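Local coordinates for protein Hsp70/Hsp90 co-chaperone CNS1 (PDB 6HFM) that acts as a co-chaperone that binds Hsp90 and Hsp70 and stimulates the Hsp70 ATPase, the piece described here being its C-terminal wheel domain, at residues L47-D59 and L134-E148. Sequence-based numbering, arbitrary orientation.
Sequences LIYPALIMYPTQD and LFDNALKIYIVPKVE
Y49 packs against L134 and L139 just before the strands pair: L134 CD2 lies over one face of its ring, 4.2 Å above the plane near the rim, while L139 CD1 comes to 3.7 Å from Y49 CE1. Bridges from A51-L139 to M54-Y142, with 21° between strand directions, make the pairing parallel. P50 O, L52 O and M54 O accept from the amides of L139, I141 and I143; those of L52 and M54 return bonds to L139 O and I141 O, L52 N reaching L139 O at 2.9 Å and 177°. I53 lies alongside I141 and I143, on the side covered by helix 73-82; its CG2 meets I143 CD1 at 3.4 Å, tighter than ordinary van der Waals contact. With CG1 in the cramped site between backbone N and carbonyl carbon (chi1 72°), I141 sets this branch 3.9 Å from I53 CG1. On the other face M54 CB rests 3.6 Å from Y142 CD1; the Y142 ring also meets W152 and, edge-to-face, W156, and its hydroxyl takes a bond from K140 NZ, which is also salt-bridged to E106. Were Y142 an alanine, a gap would probably open beside M54 CB and CG, and K140 would lose its hydroxyl acceptor. Beyond Y55, water bridges T57 N to I143 O, and a second joins T57 OG1, Q58 NE2 and E148 OE2. Direct amide bonds thus fix the register between an apolar face (A51, I53, L139, I141) and one carrying the K140-Y142 bond, and waters extend the link past strand 47-55.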
loop_
_atom_site.group_PDB
_atom_site.type_symbol
_atom_site.label_atom_id
_atom_site.label_comp_id
_atom_site.label_asym_id
_atom_site.label_seq_id
_atom_site.Cartn_x
_atom_site.Cartn_y
_atom_site.Cartn_z
ATOM N N LEU A 47 5.305 11.547 7.804
ATOM C CA LEU A 47 6.042 10.586 6.992
ATOM C C LEU A 47 5.344 10.435 5.641
ATOM O O LEU A 47 4.128 10.253 5.579
ATOM C CB LEU A 47 6.125 9.241 7.707
ATOM C CG LEU A 47 6.969 8.143 7.056
ATOM C CD1 LEU A 47 8.428 8.548 6.908
ATOM C CD2 LEU A 47 6.858 6.848 7.848
ATOM N N ILE A 48 6.129 10.517 4.569
ATOM C CA ILE A 48 5.620 10.483 3.196
ATOM C C ILE A 48 6.300 9.316 2.475
ATOM O O ILE A 48 7.532 9.243 2.450
ATOM C CB ILE A 48 5.928 11.805 2.467
ATOM C CG1 ILE A 48 5.233 12.979 3.168
ATOM C CG2 ILE A 48 5.470 11.749 1.016
ATOM C CD1 ILE A 48 5.799 14.339 2.818
ATOM N N TYR A 49 5.500 8.421 1.891
ATOM C CA TYR A 49 6.024 7.264 1.146
ATOM C C TYR A 49 5.285 7.084 -0.182
ATOM O O TYR A 49 4.157 7.556 -0.325
ATOM C CB TYR A 49 5.979 5.961 1.968
ATOM C CG TYR A 49 4.965 5.884 3.103
ATOM C CD1 TYR A 49 3.607 6.043 2.868
ATOM C CD2 TYR A 49 5.376 5.604 4.417
ATOM C CE1 TYR A 49 2.682 5.968 3.902
ATOM C CE2 TYR A 49 4.457 5.517 5.453
ATOM C CZ TYR A 49 3.111 5.701 5.192
ATOM O OH TYR A 49 2.193 5.608 6.215
ATOM N N PRO A 50 5.915 6.396 -1.154
ATOM C CA PRO A 50 5.209 6.096 -2.391
ATOM C C PRO A 50 4.161 5.005 -2.184
ATOM O O PRO A 50 4.170 4.312 -1.160
ATOM C CB PRO A 50 6.327 5.597 -3.329
ATOM C CG PRO A 50 7.609 5.724 -2.570
ATOM C CD PRO A 50 7.226 5.736 -1.129
ATOM N N ALA A 51 3.278 4.851 -3.168
ATOM C CA ALA A 51 2.270 3.790 -3.167
ATOM C C ALA A 51 2.143 3.115 -4.525
ATOM O O ALA A 51 2.079 3.787 -5.565
ATOM C CB ALA A 51 0.919 4.339 -2.740
ATOM N N LEU A 52 2.116 1.780 -4.501
ATOM C CA LEU A 52 1.706 0.966 -5.637
ATOM C C LEU A 52 0.258 0.553 -5.402
ATOM O O LEU A 52 -0.063 -0.022 -4.358
ATOM C CB LEU A 52 2.592 -0.276 -5.761
ATOM C CG LEU A 52 4.038 -0.026 -6.181
ATOM C CD1 LEU A 52 4.871 -1.287 -6.010
ATOM C CD2 LEU A 52 4.115 0.455 -7.623
ATOM N N ILE A 53 -0.615 0.856 -6.366
ATOM C CA ILE A 53 -2.036 0.528 -6.262
ATOM C C ILE A 53 -2.336 -0.498 -7.347
ATOM O O ILE A 53 -2.320 -0.175 -8.530
ATOM C CB ILE A 53 -2.940 1.782 -6.387
ATOM C CG1 ILE A 53 -2.549 2.829 -5.324
ATOM C CG2 ILE A 53 -4.410 1.415 -6.227
ATOM C CD1 ILE A 53 -1.676 3.938 -5.857
ATOM N N MET A 54 -2.591 -1.734 -6.926
ATOM C CA MET A 54 -2.781 -2.863 -7.833
ATOM C C MET A 54 -4.268 -3.079 -8.093
ATOM O O MET A 54 -5.076 -3.030 -7.166
ATOM C CB MET A 54 -2.200 -4.149 -7.228
ATOM C CG MET A 54 -0.806 -4.026 -6.622
ATOM S SD MET A 54 0.428 -3.359 -7.750
ATOM C CE MET A 54 0.476 -4.636 -9.003
ATOM N N TYR A 55 -4.617 -3.324 -9.357
ATOM C CA TYR A 55 -5.970 -3.722 -9.752
ATOM C C TYR A 55 -5.855 -5.107 -10.395
ATOM O O TYR A 55 -5.865 -5.226 -11.625
ATOM C CB TYR A 55 -6.571 -2.705 -10.733
ATOM C CG TYR A 55 -6.483 -1.264 -10.280
ATOM C CD1 TYR A 55 -7.399 -0.738 -9.366
ATOM C CD2 TYR A 55 -5.487 -0.419 -10.770
ATOM C CE1 TYR A 55 -7.326 0.585 -8.955
ATOM C CE2 TYR A 55 -5.411 0.904 -10.368
ATOM C CZ TYR A 55 -6.327 1.401 -9.456
ATOM O OH TYR A 55 -6.247 2.712 -9.044
ATOM N N PRO A 56 -5.725 -6.165 -9.567
ATOM C CA PRO A 56 -5.402 -7.497 -10.112
ATOM C C PRO A 56 -6.444 -8.077 -11.076
ATOM O O PRO A 56 -6.066 -8.778 -12.024
ATOM C CB PRO A 56 -5.245 -8.373 -8.859
ATOM C CG PRO A 56 -5.911 -7.619 -7.755
ATOM C CD PRO A 56 -5.760 -6.170 -8.094
ATOM N N THR A 57 -7.726 -7.769 -10.865
ATOM C CA THR A 57 -8.791 -8.260 -11.758
ATOM C C THR A 57 -8.847 -7.517 -13.107
ATOM O O THR A 57 -9.541 -7.967 -14.025
ATOM C CB THR A 57 -10.190 -8.238 -11.088
ATOM O OG1 THR A 57 -10.612 -6.889 -10.838
ATOM C CG2 THR A 57 -10.183 -9.026 -9.779
ATOM N N GLN A 58 -8.129 -6.394 -13.225
ATOM C CA GLN A 58 -8.024 -5.629 -14.476
ATOM C C GLN A 58 -6.632 -5.669 -15.136
ATOM O O GLN A 58 -6.442 -5.048 -16.189
ATOM C CB GLN A 58 -8.418 -4.172 -14.211
ATOM C CG GLN A 58 -9.891 -3.968 -13.894
ATOM C CD GLN A 58 -10.784 -4.097 -15.120
ATOM O OE1 GLN A 58 -10.449 -3.610 -16.199
ATOM N NE2 GLN A 58 -11.929 -4.749 -14.954
ATOM N N ASP A 59 -5.679 -6.394 -14.542
ATOM C CA ASP A 59 -4.273 -6.418 -14.995
ATOM C C ASP A 59 -3.711 -5.005 -15.201
ATOM O O ASP A 59 -3.207 -4.655 -16.271
ATOM C CB ASP A 59 -4.111 -7.269 -16.268
ATOM C CG ASP A 59 -2.646 -7.592 -16.598
ATOM O OD1 ASP A 59 -2.368 -7.920 -17.732
ATOM O OD2 ASP A 59 -1.779 -7.483 -15.691
ATOM N N LEU A 134 5.248 -2.113 4.996
ATOM C CA LEU A 134 5.715 -1.531 3.748
ATOM C C LEU A 134 6.487 -2.604 2.974
ATOM O O LEU A 134 7.084 -3.516 3.565
ATOM C CB LEU A 134 6.625 -0.324 4.001
ATOM C CG LEU A 134 6.023 0.917 4.667
ATOM C CD1 LEU A 134 7.111 1.958 4.878
ATOM C CD2 LEU A 134 4.888 1.488 3.840
ATOM N N PHE A 135 6.451 -2.486 1.646
ATOM C CA PHE A 135 7.243 -3.319 0.752
ATOM C C PHE A 135 8.186 -2.394 -0.009
ATOM O O PHE A 135 7.733 -1.495 -0.713
ATOM C CB PHE A 135 6.332 -4.140 -0.171
ATOM C CG PHE A 135 5.654 -5.282 0.537
ATOM C CD1 PHE A 135 6.228 -6.548 0.555
ATOM C CD2 PHE A 135 4.473 -5.081 1.241
ATOM C CE1 PHE A 135 5.624 -7.596 1.241
ATOM C CE2 PHE A 135 3.871 -6.121 1.930
ATOM C CZ PHE A 135 4.448 -7.380 1.932
ATOM N N ASP A 136 9.497 -2.581 0.186
ATOM C CA ASP A 136 10.520 -1.727 -0.429
ATOM C C ASP A 136 10.295 -0.244 -0.084
ATOM O O ASP A 136 10.418 0.636 -0.937
ATOM C CB ASP A 136 10.545 -1.971 -1.944
ATOM C CG ASP A 136 10.679 -3.441 -2.279
ATOM O OD1 ASP A 136 11.735 -4.023 -1.945
ATOM O OD2 ASP A 136 9.733 -4.015 -2.866
ATOM N N ASN A 137 9.956 -0.000 1.184
ATOM C CA ASN A 137 9.692 1.344 1.720
ATOM C C ASN A 137 8.579 2.092 0.985
ATOM O O ASN A 137 8.612 3.316 0.857
ATOM C CB ASN A 137 10.993 2.179 1.803
ATOM C CG ASN A 137 11.779 1.934 3.084
ATOM O OD1 ASN A 137 11.226 1.559 4.126
ATOM N ND2 ASN A 137 13.079 2.166 3.012
ATOM N N ALA A 138 7.575 1.340 0.538
ATOM C CA ALA A 138 6.409 1.892 -0.148
ATOM C C ALA A 138 5.145 1.122 0.221
ATOM O O ALA A 138 5.195 -0.067 0.564
ATOM C CB ALA A 138 6.618 1.872 -1.655
ATOM N N LEU A 139 4.004 1.803 0.167
ATOM C CA LEU A 139 2.712 1.141 0.321
ATOM C C LEU A 139 2.458 0.228 -0.874
ATOM O O LEU A 139 2.891 0.518 -1.988
ATOM C CB LEU A 139 1.572 2.163 0.415
ATOM C CG LEU A 139 1.557 3.070 1.640
ATOM C CD1 LEU A 139 0.571 4.212 1.436
ATOM C CD2 LEU A 139 1.244 2.268 2.900
ATOM N N LYS A 140 1.779 -0.882 -0.619
ATOM C CA LYS A 140 1.236 -1.739 -1.673
ATOM C C LYS A 140 -0.195 -2.092 -1.274
ATOM O O LYS A 140 -0.417 -2.685 -0.219
ATOM C CB LYS A 140 2.087 -3.000 -1.850
ATOM C CG LYS A 140 1.580 -3.961 -2.922
ATOM C CD LYS A 140 2.612 -5.020 -3.305
ATOM C CE LYS A 140 3.029 -5.927 -2.149
ATOM N NZ LYS A 140 1.957 -6.769 -1.536
ATOM N N ILE A 141 -1.157 -1.688 -2.099
ATOM C CA ILE A 141 -2.577 -1.960 -1.839
ATOM C C ILE A 141 -3.190 -2.623 -3.069
ATOM O O ILE A 141 -2.712 -2.432 -4.196
ATOM C CB ILE A 141 -3.368 -0.688 -1.398
ATOM C CG1 ILE A 141 -3.590 0.300 -2.544
ATOM C CG2 ILE A 141 -2.659 0.000 -0.238
ATOM C CD1 ILE A 141 -4.598 1.387 -2.218
ATOM N N TYR A 142 -4.236 -3.409 -2.826
ATOM C CA TYR A 142 -4.991 -4.087 -3.875
ATOM C C TYR A 142 -6.418 -3.569 -3.837
ATOM O O TYR A 142 -7.089 -3.675 -2.812
ATOM C CB TYR A 142 -4.970 -5.613 -3.661
ATOM C CG TYR A 142 -3.571 -6.201 -3.626
ATOM C CD1 TYR A 142 -2.958 -6.669 -4.786
ATOM C CD2 TYR A 142 -2.845 -6.249 -2.433
ATOM C CE1 TYR A 142 -1.664 -7.189 -4.763
ATOM C CE2 TYR A 142 -1.558 -6.772 -2.395
ATOM C CZ TYR A 142 -0.968 -7.233 -3.558
ATOM O OH TYR A 142 0.312 -7.738 -3.507
ATOM N N ILE A 143 -6.881 -3.004 -4.953
ATOM C CA ILE A 143 -8.255 -2.512 -5.063
ATOM C C ILE A 143 -9.041 -3.528 -5.889
ATOM O O ILE A 143 -8.721 -3.774 -7.055
ATOM C CB ILE A 143 -8.292 -1.081 -5.650
ATOM C CG1 ILE A 143 -7.703 -0.106 -4.619
ATOM C CG2 ILE A 143 -9.717 -0.676 -6.018
ATOM C CD1 ILE A 143 -7.612 1.343 -5.061
ATOM N N VAL A 144 -10.040 -4.147 -5.257
ATOM C CA VAL A 144 -10.823 -5.235 -5.869
ATOM C C VAL A 144 -12.314 -5.014 -5.599
ATOM O O VAL A 144 -12.704 -4.821 -4.457
ATOM C CB VAL A 144 -10.407 -6.614 -5.298
ATOM C CG1 VAL A 144 -11.172 -7.745 -5.982
ATOM C CG2 VAL A 144 -8.908 -6.832 -5.471
ATOM N N PRO A 145 -13.162 -5.069 -6.642
ATOM C CA PRO A 145 -14.598 -4.944 -6.366
ATOM C C PRO A 145 -15.091 -5.939 -5.316
ATOM O O PRO A 145 -14.659 -7.094 -5.321
ATOM C CB PRO A 145 -15.238 -5.246 -7.721
ATOM C CG PRO A 145 -14.208 -4.830 -8.712
ATOM C CD PRO A 145 -12.888 -5.174 -8.085
ATOM N N LYS A 146 -15.968 -5.487 -4.421
ATOM C CA LYS A 146 -16.559 -6.350 -3.395
ATOM C C LYS A 146 -17.110 -7.652 -3.992
ATOM O O LYS A 146 -16.901 -8.732 -3.439
ATOM C CB LYS A 146 -17.666 -5.594 -2.642
ATOM C CG LYS A 146 -18.324 -6.372 -1.508
ATOM C CD LYS A 146 -19.392 -5.538 -0.810
ATOM C CE LYS A 146 -20.460 -6.415 -0.169
ATOM N NZ LYS A 146 -21.631 -5.613 0.282
ATOM N N VAL A 147 -17.781 -7.545 -5.135
ATOM C CA VAL A 147 -18.407 -8.708 -5.785
ATOM C C VAL A 147 -17.412 -9.717 -6.394
ATOM O O VAL A 147 -17.794 -10.851 -6.669
ATOM C CB VAL A 147 -19.476 -8.294 -6.834
ATOM C CG1 VAL A 147 -20.578 -7.468 -6.170
ATOM C CG2 VAL A 147 -18.871 -7.555 -8.026
ATOM N N GLU A 148 -16.161 -9.304 -6.619
ATOM C CA GLU A 148 -15.091 -10.205 -7.076
ATOM C C GLU A 148 -14.093 -10.598 -5.973
ATOM O O GLU A 148 -13.181 -11.388 -6.231
ATOM C CB GLU A 148 -14.310 -9.556 -8.225
ATOM C CG GLU A 148 -15.160 -9.168 -9.422
ATOM C CD GLU A 148 -14.323 -8.738 -10.614
ATOM O OE1 GLU A 148 -13.591 -9.584 -11.169
ATOM O OE2 GLU A 148 -14.404 -7.555 -11.001
HETATM O O HOH W 1 -8.823 -5.530 -9.278
HETATM O O HOH W 2 -12.657 -6.501 -12.606
#